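Local coordinates for protein short-chain dehydrogenase/reductase SDR (Burkholderia phymatum, PDB 5IG2) that binds NAD and probably acts as an oxidoreductase on CH-OH groups with NAD or NADP as acceptor, as other short-chain dehydrogenases/reductases do, at residues B[86-98]-B[136-149]. Numbering follows the deposited sequence.
Sequences LEAFGKVHLLFNN and IMLGQNEAAHIVNT. With NAD (nicotinamide-adenine-dinucleotide), chain F.
Gln-140 lays its amide alongside the backbone of Val-92 and grips both of its polar atoms. Gln-140 OE1 takes the N-H of Val-92 on a lone pair, in the carbonyl plane, at 3.0 Å. NE2 gives a hydrogen to Val-92 O, which it meets from above the peptide carbonyl plane. The two bonds fix the rotation of the amide, and a water joins Gln-140 OE1 to Gly-90 O. Beside it, the carboxylate of Glu-142 is shared. Glu-142 OE1 forms a salt bridge with Lys-91 NZ (2.8 Å) through its syn lone pair, reached by a lysine chain bent at chi2 (-86°) and chi4. Glu-142 OE2 accepts from His-93 NE2 at 2.9 Å, with ring and carboxylate planes 50° apart. His-93 ND1 is held by Val-16 N, so both ring nitrogens are engaged. The extended chain of Met-137 crosses Val-92 at an oblique angle, and its CE touches both Val-92 CG1 and Leu-95 CB (3.7 Å from Met-137 CE to Leu-95 CB).

Further along the chain, strands 94-97 and 144-149 pair in parallel in the middle of the Rossmann sheet of the SDR fold. Helix 112-140 makes the crossover between them. Leu-95 O accepts an almost straight hydrogen bond from Val-147 N, and Asn-97 N and O continue the ladder to Val-147 O and Thr-149 N. Leu-94 and Phe-96 lie on one face with His-145 and Val-147, where Phe-96 CD2 meets Val-147 CB at 3.9 Å. On the other face Asn-97 ND2 gives a nearly straight bond (166°) to Asn-148 OD1 (2.9 Å), which lies in the amide plane of Asn-97. Asn-148 ND2 turns to Thr-175 OG1. At the C-terminal ends, Thr-149 OG1 bonds Asn-98 OD1 at 2.8 Å. Asn-98 O accepts a hydrogen bond from NAD O3D, and Thr-149 CG2 packs against the same ribose at O4D, 3.3 Å away.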
ATOM      1  N   LEU B  86     -37.129  45.807 -13.665  1.00 20.83           N
ATOM      2  CA  LEU B  86     -36.854  47.190 -14.039  1.00 20.82           C
ATOM      3  C   LEU B  86     -36.244  47.962 -12.880  1.00 26.49           C
ATOM      4  O   LEU B  86     -35.365  48.810 -13.086  1.00 25.90           O
ATOM      5  CB  LEU B  86     -38.139  47.860 -14.524  1.00 22.05           C
ATOM      6  CG  LEU B  86     -38.753  47.230 -15.783  1.00 21.97           C
ATOM      7  CD1 LEU B  86     -40.042  47.934 -16.180  1.00 23.57           C
ATOM      8  CD2 LEU B  86     -37.756  47.244 -16.934  1.00 22.25           C
ATOM      9  N   GLU B  87     -36.687  47.681 -11.650  1.00 26.16           N
ATOM     10  CA  GLU B  87     -36.128  48.373 -10.491  1.00 28.16           C
ATOM     11  C   GLU B  87     -34.658  48.005 -10.283  1.00 27.44           C
ATOM     12  O   GLU B  87     -33.838  48.868  -9.950  1.00 27.62           O
ATOM     13  CB  GLU B  87     -36.970  48.061  -9.250  1.00 32.58           C
ATOM     14  CG  GLU B  87     -36.409  48.569  -7.929  1.00 47.81           C
ATOM     15  CD  GLU B  87     -36.191  50.080  -7.899  1.00 61.21           C
ATOM     16  OE1 GLU B  87     -35.268  50.534  -7.182  1.00 65.59           O
ATOM     17  OE2 GLU B  87     -36.938  50.812  -8.588  1.00 64.28           O
ATOM     18  N   ALA B  88     -34.294  46.739 -10.516  1.00 23.81           N
ATOM     19  CA  ALA B  88     -32.910  46.328 -10.301  1.00 25.38           C
ATOM     20  C   ALA B  88     -32.003  46.719 -11.462  1.00 26.79           C
ATOM     21  O   ALA B  88     -30.864  47.134 -11.242  1.00 27.42           O
ATOM     22  CB  ALA B  88     -32.834  44.818 -10.068  1.00 24.47           C
ATOM     23  N   PHE B  89     -32.468  46.582 -12.703  1.00 24.91           N
ATOM     24  CA  PHE B  89     -31.574  46.731 -13.839  1.00 20.97           C
ATOM     25  C   PHE B  89     -32.067  47.677 -14.927  1.00 23.94           C
ATOM     26  O   PHE B  89     -31.341  47.884 -15.905  1.00 23.46           O
ATOM     27  CB  PHE B  89     -31.287  45.359 -14.467  1.00 19.63           C
ATOM     28  CG  PHE B  89     -30.662  44.380 -13.523  1.00 19.61           C
ATOM     29  CD1 PHE B  89     -29.456  44.667 -12.902  1.00 20.56           C
ATOM     30  CD2 PHE B  89     -31.275  43.160 -13.264  1.00 19.89           C
ATOM     31  CE1 PHE B  89     -28.869  43.757 -12.037  1.00 24.98           C
ATOM     32  CE2 PHE B  89     -30.693  42.245 -12.391  1.00 19.22           C
ATOM     33  CZ  PHE B  89     -29.488  42.543 -11.782  1.00 20.85           C
ATOM     34  N   GLY B  90     -33.275  48.236 -14.806  1.00 24.74           N
ATOM     35  CA  GLY B  90     -33.754  49.261 -15.720  1.00 25.21           C
ATOM     36  C   GLY B  90     -34.267  48.788 -17.070  1.00 27.66           C
ATOM     37  O   GLY B  90     -34.940  49.566 -17.761  1.00 28.24           O
ATOM     38  N   LYS B  91     -33.975  47.552 -17.469  1.00 22.00           N
ATOM     39  CA  LYS B  91     -34.274  47.049 -18.803  1.00 23.38           C
ATOM     40  C   LYS B  91     -34.598  45.568 -18.694  1.00 25.26           C
ATOM     41  O   LYS B  91     -34.209  44.903 -17.732  1.00 23.51           O
ATOM     42  CB  LYS B  91     -33.089  47.217 -19.769  1.00 24.62           C
ATOM     43  CG  LYS B  91     -32.455  48.601 -19.849  1.00 31.16           C
ATOM     44  CD  LYS B  91     -33.180  49.489 -20.846  1.00 36.87           C
ATOM     45  CE  LYS B  91     -32.408  50.784 -21.107  1.00 42.78           C
ATOM     46  NZ  LYS B  91     -31.077  50.536 -21.747  1.00 46.21           N
ATOM     47  N   VAL B  92     -35.303  45.053 -19.702  1.00 18.70           N
ATOM     48  CA  VAL B  92     -35.448  43.616 -19.920  1.00 19.07           C
ATOM     49  C   VAL B  92     -35.174  43.344 -21.395  1.00 20.65           C
ATOM     50  O   VAL B  92     -35.851  43.903 -22.265  1.00 20.31           O
ATOM     51  CB  VAL B  92     -36.843  43.099 -19.530  1.00 18.72           C
ATOM     52  CG1 VAL B  92     -36.926  41.598 -19.785  1.00 19.59           C
ATOM     53  CG2 VAL B  92     -37.156  43.420 -18.078  1.00 18.88           C
ATOM     54  N   HIS B  93     -34.187  42.497 -21.682  1.00 19.69           N
ATOM     55  CA  HIS B  93     -33.831  42.202 -23.064  1.00 19.01           C
ATOM     56  C   HIS B  93     -34.151  40.789 -23.493  1.00 18.45           C
ATOM     57  O   HIS B  93     -34.428  40.558 -24.673  1.00 18.97           O
ATOM     58  CB  HIS B  93     -32.340  42.448 -23.297  1.00 16.60           C
ATOM     59  CG  HIS B  93     -31.930  43.857 -23.042  1.00 20.29           C
ATOM     60  ND1 HIS B  93     -31.260  44.238 -21.904  1.00 21.12           N
ATOM     61  CD2 HIS B  93     -32.120  44.985 -23.765  1.00 21.38           C
ATOM     62  CE1 HIS B  93     -31.032  45.538 -21.948  1.00 24.71           C
ATOM     63  NE2 HIS B  93     -31.546  46.015 -23.066  1.00 21.40           N
ATOM     64  N   LEU B  94     -34.107  39.846 -22.565  1.00 14.27           N
ATOM     65  CA  LEU B  94     -34.347  38.443 -22.857  0.53 16.23           C
ATOM     66  C   LEU B  94     -35.334  37.900 -21.833  1.00 16.27           C
ATOM     67  O   LEU B  94     -35.123  38.059 -20.627  1.00 20.08           O
ATOM     68  CB  LEU B  94     -33.025  37.673 -22.812  0.53 15.73           C
ATOM     69  CG  LEU B  94     -32.933  36.282 -23.415  0.53 14.46           C
ATOM     70  CD1 LEU B  94     -33.572  36.245 -24.794  0.53 15.19           C
ATOM     71  CD2 LEU B  94     -31.465  35.879 -23.478  0.53 13.73           C
ATOM     72  N   LEU B  95     -36.406  37.270 -22.310  1.00 13.20           N
ATOM     73  CA  LEU B  95     -37.402  36.663 -21.437  1.00 13.15           C
ATOM     74  C   LEU B  95     -37.534  35.197 -21.799  1.00 12.11           C
ATOM     75  O   LEU B  95     -37.804  34.868 -22.958  1.00 12.19           O
ATOM     76  CB  LEU B  95     -38.763  37.355 -21.560  1.00 15.62           C
ATOM     77  CG  LEU B  95     -39.915  36.650 -20.826  1.00 16.90           C
ATOM     78  CD1 LEU B  95     -39.702  36.685 -19.310  1.00 16.58           C
ATOM     79  CD2 LEU B  95     -41.260  37.268 -21.184  1.00 15.95           C
ATOM     80  N   PHE B  96     -37.356  34.324 -20.810  1.00 11.27           N
ATOM     81  CA  PHE B  96     -37.572  32.885 -20.970  1.00 11.41           C
ATOM     82  C   PHE B  96     -38.845  32.522 -20.210  1.00 15.44           C
ATOM     83  O   PHE B  96     -38.820  32.414 -18.979  1.00 15.74           O
ATOM     84  CB  PHE B  96     -36.387  32.075 -20.435  1.00 10.67           C
ATOM     85  CG  PHE B  96     -35.117  32.226 -21.222  1.00 11.34           C
ATOM     86  CD1 PHE B  96     -34.233  33.251 -20.953  1.00 11.36           C
ATOM     87  CD2 PHE B  96     -34.782  31.305 -22.198  1.00 13.48           C
ATOM     88  CE1 PHE B  96     -33.053  33.376 -21.666  1.00 12.94           C
ATOM     89  CE2 PHE B  96     -33.604  31.425 -22.915  1.00 10.30           C
ATOM     90  CZ  PHE B  96     -32.736  32.461 -22.646  1.00 13.71           C
ATOM     91  N   ASN B  97     -39.957  32.329 -20.928  1.00 13.38           N
ATOM     92  CA  ASN B  97     -41.196  31.836 -20.306  1.00 15.79           C
ATOM     93  C   ASN B  97     -41.093  30.315 -20.278  1.00 13.14           C
ATOM     94  O   ASN B  97     -41.537  29.616 -21.195  1.00 13.01           O
ATOM     95  CB  ASN B  97     -42.443  32.300 -21.059  1.00 13.77           C
ATOM     96  CG  ASN B  97     -42.650  33.814 -21.011  1.00 16.10           C
ATOM     97  OD1 ASN B  97     -42.702  34.420 -19.940  1.00 14.61           O
ATOM     98  ND2 ASN B  97     -42.784  34.424 -22.182  1.00 12.73           N
ATOM     99  N   ASN B  98     -40.502  29.801 -19.212  1.00 10.76           N
ATOM    100  CA  ASN B  98     -39.971  28.449 -19.197  1.00 12.71           C
ATOM    101  C   ASN B  98     -40.556  27.553 -18.109  1.00 14.18           C
ATOM    102  O   ASN B  98     -40.594  26.334 -18.297  1.00 11.42           O
ATOM    103  CB  ASN B  98     -38.436  28.520 -19.057  1.00 11.66           C
ATOM    104  CG  ASN B  98     -37.802  27.177 -18.745  1.00 12.47           C
ATOM    105  OD1 ASN B  98     -37.682  26.302 -19.615  1.00  9.33           O
ATOM    106  ND2 ASN B  98     -37.383  27.009 -17.500  1.00 10.90           N
ATOM    107  N   ILE B 136     -43.088  46.269 -22.550  1.00 21.83           N
ATOM    108  CA  ILE B 136     -41.856  46.847 -22.017  1.00 24.73           C
ATOM    109  C   ILE B 136     -40.753  46.781 -23.064  1.00 24.10           C
ATOM    110  O   ILE B 136     -40.067  47.772 -23.334  1.00 26.65           O
ATOM    111  CB  ILE B 136     -41.441  46.127 -20.721  1.00 23.13           C
ATOM    112  CG1 ILE B 136     -42.497  46.318 -19.634  1.00 22.13           C
ATOM    113  CG2 ILE B 136     -40.085  46.615 -20.248  1.00 24.76           C
ATOM    114  CD1 ILE B 136     -42.325  45.360 -18.466  1.00 19.64           C
ATOM    115  N   MET B 137     -40.578  45.609 -23.680  1.00 19.61           N
ATOM    116  CA  MET B 137     -39.521  45.444 -24.671  1.00 20.11           C
ATOM    117  C   MET B 137     -39.762  46.320 -25.892  1.00 20.98           C
ATOM    118  O   MET B 137     -38.821  46.916 -26.427  1.00 23.98           O
ATOM    119  CB  MET B 137     -39.414  43.982 -25.083  1.00 17.11           C
ATOM    120  CG  MET B 137     -38.943  43.072 -23.982  1.00 16.01           C
ATOM    121  SD  MET B 137     -39.069  41.360 -24.514  1.00 21.91           S
ATOM    122  CE  MET B 137     -38.069  40.568 -23.246  1.00 17.02           C
ATOM    123  N   LEU B 138     -41.010  46.398 -26.358  1.00 19.64           N
ATOM    124  CA  LEU B 138     -41.307  47.236 -27.516  1.00 23.44           C
ATOM    125  C   LEU B 138     -41.015  48.708 -27.226  1.00 27.53           C
ATOM    126  O   LEU B 138     -40.536  49.438 -28.101  1.00 26.52           O
ATOM    127  CB  LEU B 138     -42.763  47.044 -27.939  1.00 22.23           C
ATOM    128  CG  LEU B 138     -43.089  45.661 -28.508  1.00 21.59           C
ATOM    129  CD1 LEU B 138     -44.586  45.429 -28.571  1.00 20.58           C
ATOM    130  CD2 LEU B 138     -42.467  45.514 -29.884  1.00 21.28           C
ATOM    131  N   GLY B 139     -41.288  49.162 -26.002  1.00 25.41           N
ATOM    132  CA  GLY B 139     -41.063  50.558 -25.669  1.00 25.05           C
ATOM    133  C   GLY B 139     -39.607  50.950 -25.515  1.00 27.87           C
ATOM    134  O   GLY B 139     -39.307  52.149 -25.509  1.00 27.05           O
ATOM    135  N   GLN B 140     -38.701  49.979 -25.400  1.00 27.74           N
ATOM    136  CA  GLN B 140     -37.293  50.292 -25.173  1.00 26.96           C
ATOM    137  C   GLN B 140     -36.548  50.714 -26.438  1.00 26.62           C
ATOM    138  O   GLN B 140     -35.490  51.343 -26.327  1.00 25.92           O
ATOM    139  CB  GLN B 140     -36.588  49.088 -24.532  1.00 23.09           C
ATOM    140  CG  GLN B 140     -36.975  48.863 -23.076  1.00 23.22           C
ATOM    141  CD  GLN B 140     -36.427  47.566 -22.495  1.00 25.25           C
ATOM    142  OE1 GLN B 140     -36.479  47.350 -21.287  1.00 23.14           O
ATOM    143  NE2 GLN B 140     -35.926  46.686 -23.356  1.00 25.32           N
ATOM    144  N   ASN B 141     -37.070  50.400 -27.628  1.00 27.92           N
ATOM    145  CA  ASN B 141     -36.368  50.653 -28.893  1.00 29.92           C
ATOM    146  C   ASN B 141     -35.001  49.973 -28.919  1.00 30.32           C
ATOM    147  O   ASN B 141     -34.018  50.526 -29.414  1.00 35.05           O
ATOM    148  CB  ASN B 141     -36.229  52.149 -29.170  1.00 34.47           C
ATOM    149  CG  ASN B 141     -37.556  52.817 -29.370  1.00 42.40           C
ATOM    150  OD1 ASN B 141     -38.520  52.179 -29.780  1.00 44.17           O
ATOM    151  ND2 ASN B 141     -37.619  54.108 -29.079  1.00 52.65           N
ATOM    152  N   GLU B 142     -34.939  48.765 -28.376  1.00 25.96           N
ATOM    153  CA  GLU B 142     -33.711  47.993 -28.338  1.00 26.48           C
ATOM    154  C   GLU B 142     -34.009  46.580 -28.802  1.00 24.15           C
ATOM    155  O   GLU B 142     -35.150  46.117 -28.745  1.00 23.71           O
ATOM    156  CB  GLU B 142     -33.107  47.940 -26.932  1.00 25.51           C
ATOM    157  CG  GLU B 142     -32.537  49.240 -26.444  1.00 34.05           C
ATOM    158  CD  GLU B 142     -31.920  49.104 -25.070  1.00 42.95           C
ATOM    159  OE1 GLU B 142     -32.301  49.891 -24.176  1.00 50.83           O
ATOM    160  OE2 GLU B 142     -31.063  48.210 -24.882  1.00 40.15           O
ATOM    161  N   ALA B 143     -32.960  45.900 -29.261  1.00 23.11           N
ATOM    162  CA  ALA B 143     -33.068  44.478 -29.550  1.00 22.27           C
ATOM    163  C   ALA B 143     -33.523  43.735 -28.301  1.00 23.73           C
ATOM    164  O   ALA B 143     -32.984  43.938 -27.207  1.00 25.28           O
ATOM    165  CB  ALA B 143     -31.728  43.929 -30.037  1.00 19.42           C
ATOM    166  N   ALA B 144     -34.539  42.891 -28.461  1.00 18.69           N
ATOM    167  CA  ALA B 144     -35.036  42.074 -27.366  1.00 18.82           C
ATOM    168  C   ALA B 144     -35.628  40.808 -27.959  1.00 22.35           C
ATOM    169  O   ALA B 144     -35.913  40.740 -29.158  1.00 18.97           O
ATOM    170  CB  ALA B 144     -36.072  42.825 -26.518  1.00 17.12           C
ATOM    171  N   HIS B 145     -35.811  39.798 -27.107  1.00 21.26           N
ATOM    172  CA  HIS B 145     -36.217  38.486 -27.596  1.00 19.31           C
ATOM    173  C   HIS B 145     -36.925  37.724 -26.482  1.00 18.52           C
ATOM    174  O   HIS B 145     -36.480  37.738 -25.328  1.00 17.85           O
ATOM    175  CB  HIS B 145     -34.997  37.695 -28.102  1.00 17.03           C
ATOM    176  CG  HIS B 145     -35.303  36.717 -29.193  1.00 17.17           C
ATOM    177  ND1 HIS B 145     -35.444  37.091 -30.511  1.00 16.23           N
ATOM    178  CD2 HIS B 145     -35.472  35.372 -29.163  1.00 16.11           C
ATOM    179  CE1 HIS B 145     -35.692  36.023 -31.247  1.00 15.20           C
ATOM    180  NE2 HIS B 145     -35.719  34.967 -30.452  1.00 15.60           N
ATOM    181  N   ILE B 146     -38.016  37.051 -26.845  1.00 15.32           N
ATOM    182  CA  ILE B 146     -38.808  36.226 -25.939  1.00 12.97           C
ATOM    183  C   ILE B 146     -38.700  34.771 -26.382  1.00 17.38           C
ATOM    184  O   ILE B 146     -38.976  34.449 -27.546  1.00 14.40           O
ATOM    185  CB  ILE B 146     -40.278  36.672 -25.934  1.00 14.19           C
ATOM    186  CG1 ILE B 146     -40.388  38.118 -25.430  1.00 15.55           C
ATOM    187  CG2 ILE B 146     -41.139  35.655 -25.150  1.00 13.60           C
ATOM    188  CD1 ILE B 146     -41.744  38.738 -25.663  1.00 16.43           C
ATOM    189  N   VAL B 147     -38.323  33.890 -25.456  1.00 17.66           N
ATOM    190  CA  VAL B 147     -38.236  32.459 -25.722  1.00 13.60           C
ATOM    191  C   VAL B 147     -39.259  31.745 -24.858  1.00 12.89           C
ATOM    192  O   VAL B 147     -39.220  31.850 -23.621  1.00 13.60           O
ATOM    193  CB  VAL B 147     -36.839  31.903 -25.444  1.00 14.62           C
ATOM    194  CG1 VAL B 147     -36.852  30.420 -25.710  1.00 13.62           C
ATOM    195  CG2 VAL B 147     -35.794  32.619 -26.299  1.00 15.25           C
ATOM    196  N   ASN B 148     -40.156  31.003 -25.504  1.00 11.60           N
ATOM    197  CA  ASN B 148     -41.156  30.194 -24.820  1.00 10.21           C
ATOM    198  C   ASN B 148     -40.768  28.726 -24.912  1.00 13.29           C
ATOM    199  O   ASN B 148     -40.513  28.216 -26.010  1.00 12.04           O
ATOM    200  CB  ASN B 148     -42.547  30.409 -25.429  1.00 12.38           C
ATOM    201  CG  ASN B 148     -43.042  31.825 -25.247  1.00 13.94           C
ATOM    202  OD1 ASN B 148     -42.606  32.536 -24.331  1.00 12.86           O
ATOM    203  ND2 ASN B 148     -43.953  32.249 -26.117  1.00 13.62           N
ATOM    204  N   THR B 149     -40.731  28.045 -23.766  1.00 12.97           N
ATOM    205  CA  THR B 149     -40.439  26.614 -23.747  1.00 10.03           C
ATOM    206  C   THR B 149     -41.726  25.836 -23.979  1.00 11.66           C
ATOM    207  O   THR B 149     -42.623  25.836 -23.129  1.00 11.17           O
ATOM    208  CB  THR B 149     -39.806  26.176 -22.432  1.00 12.78           C
ATOM    209  OG1 THR B 149     -38.666  26.993 -22.152  1.00 12.80           O
ATOM    210  CG2 THR B 149     -39.383  24.703 -22.545  1.00 11.08           C
TER
HETATM  211  PA  NAD F 301     -37.942  21.393 -13.695  1.00 13.13           P
HETATM  212  O1A NAD F 301     -38.916  20.797 -12.757  1.00 13.39           O
HETATM  213  O2A NAD F 301     -36.490  20.967 -13.428  1.00 12.48           O
HETATM  214  O5B NAD F 301     -38.004  22.983 -13.753  1.00 14.29           O
HETATM  215  C5B NAD F 301     -39.264  23.669 -13.879  1.00 11.74           C
HETATM  216  C4B NAD F 301     -39.316  24.696 -12.782  1.00  8.74           C
HETATM  217  O4B NAD F 301     -40.550  25.440 -12.883  1.00 14.11           O
HETATM  218  C3B NAD F 301     -39.251  24.140 -11.348  1.00 13.20           C
HETATM  219  O3B NAD F 301     -38.183  24.724 -10.611  1.00 12.03           O
HETATM  220  C2B NAD F 301     -40.610  24.533 -10.745  1.00 14.67           C
HETATM  221  O2B NAD F 301     -40.518  24.868  -9.365  1.00 14.54           O
HETATM  222  C1B NAD F 301     -40.956  25.763 -11.572  1.00 12.91           C
HETATM  223  N9A NAD F 301     -42.374  26.100 -11.582  1.00 11.50           N
HETATM  224  C8A NAD F 301     -43.437  25.238 -11.650  1.00 12.09           C
HETATM  225  N7A NAD F 301     -44.605  25.818 -11.520  1.00 14.41           N
HETATM  226  C5A NAD F 301     -44.290  27.159 -11.363  1.00 12.36           C
HETATM  227  C6A NAD F 301     -45.085  28.303 -11.166  1.00 14.18           C
HETATM  228  N6A NAD F 301     -46.410  28.265 -11.000  1.00 15.25           N
HETATM  229  N1A NAD F 301     -44.459  29.498 -11.090  1.00 13.34           N
HETATM  230  C2A NAD F 301     -43.124  29.532 -11.185  1.00 13.72           C
HETATM  231  N3A NAD F 301     -42.266  28.517 -11.344  1.00 13.17           N
HETATM  232  C4A NAD F 301     -42.918  27.350 -11.420  1.00 11.34           C
HETATM  233  O3  NAD F 301     -38.324  20.995 -15.185  1.00 12.47           O
HETATM  234  PN  NAD F 301     -37.764  21.482 -16.601  1.00 12.45           P
HETATM  235  O1N NAD F 301     -36.526  22.281 -16.412  1.00 10.03           O
HETATM  236  O2N NAD F 301     -37.723  20.287 -17.473  1.00 12.27           O
HETATM  237  O5D NAD F 301     -38.974  22.415 -17.048  1.00 11.30           O
HETATM  238  C5D NAD F 301     -38.756  23.610 -17.829  1.00  8.90           C
HETATM  239  C4D NAD F 301     -39.676  23.564 -19.024  1.00 11.13           C
HETATM  240  O4D NAD F 301     -39.219  22.572 -19.975  1.00 12.40           O
HETATM  241  C3D NAD F 301     -41.140  23.222 -18.720  1.00 11.50           C
HETATM  242  O3D NAD F 301     -41.994  24.092 -19.453  1.00 12.02           O
HETATM  243  C2D NAD F 301     -41.275  21.794 -19.254  1.00 10.87           C
HETATM  244  O2D NAD F 301     -42.620  21.519 -19.624  1.00 10.46           O
HETATM  245  C1D NAD F 301     -40.341  21.886 -20.451  1.00 11.72           C
HETATM  246  N1N NAD F 301     -39.870  20.553 -21.068  1.00 13.12           N
HETATM  247  C2N NAD F 301     -39.172  19.695 -20.303  1.00 11.09           C
HETATM  248  C3N NAD F 301     -38.702  18.511 -20.842  1.00 10.77           C
HETATM  249  C7N NAD F 301     -37.790  17.579 -20.107  1.00 11.17           C
HETATM  250  O7N NAD F 301     -37.677  16.407 -20.499  1.00 11.71           O
HETATM  251  N7N NAD F 301     -37.224  18.012 -18.992  1.00 12.35           N
HETATM  252  C4N NAD F 301     -38.958  18.243 -22.181  1.00 12.65           C
HETATM  253  C5N NAD F 301     -39.664  19.153 -22.949  1.00 15.31           C
HETATM  254  C6N NAD F 301     -40.122  20.310 -22.370  1.00 14.82           C
HETATM  255  O   HOH W   1     -36.939  49.408 -19.663  1.00 26.01           O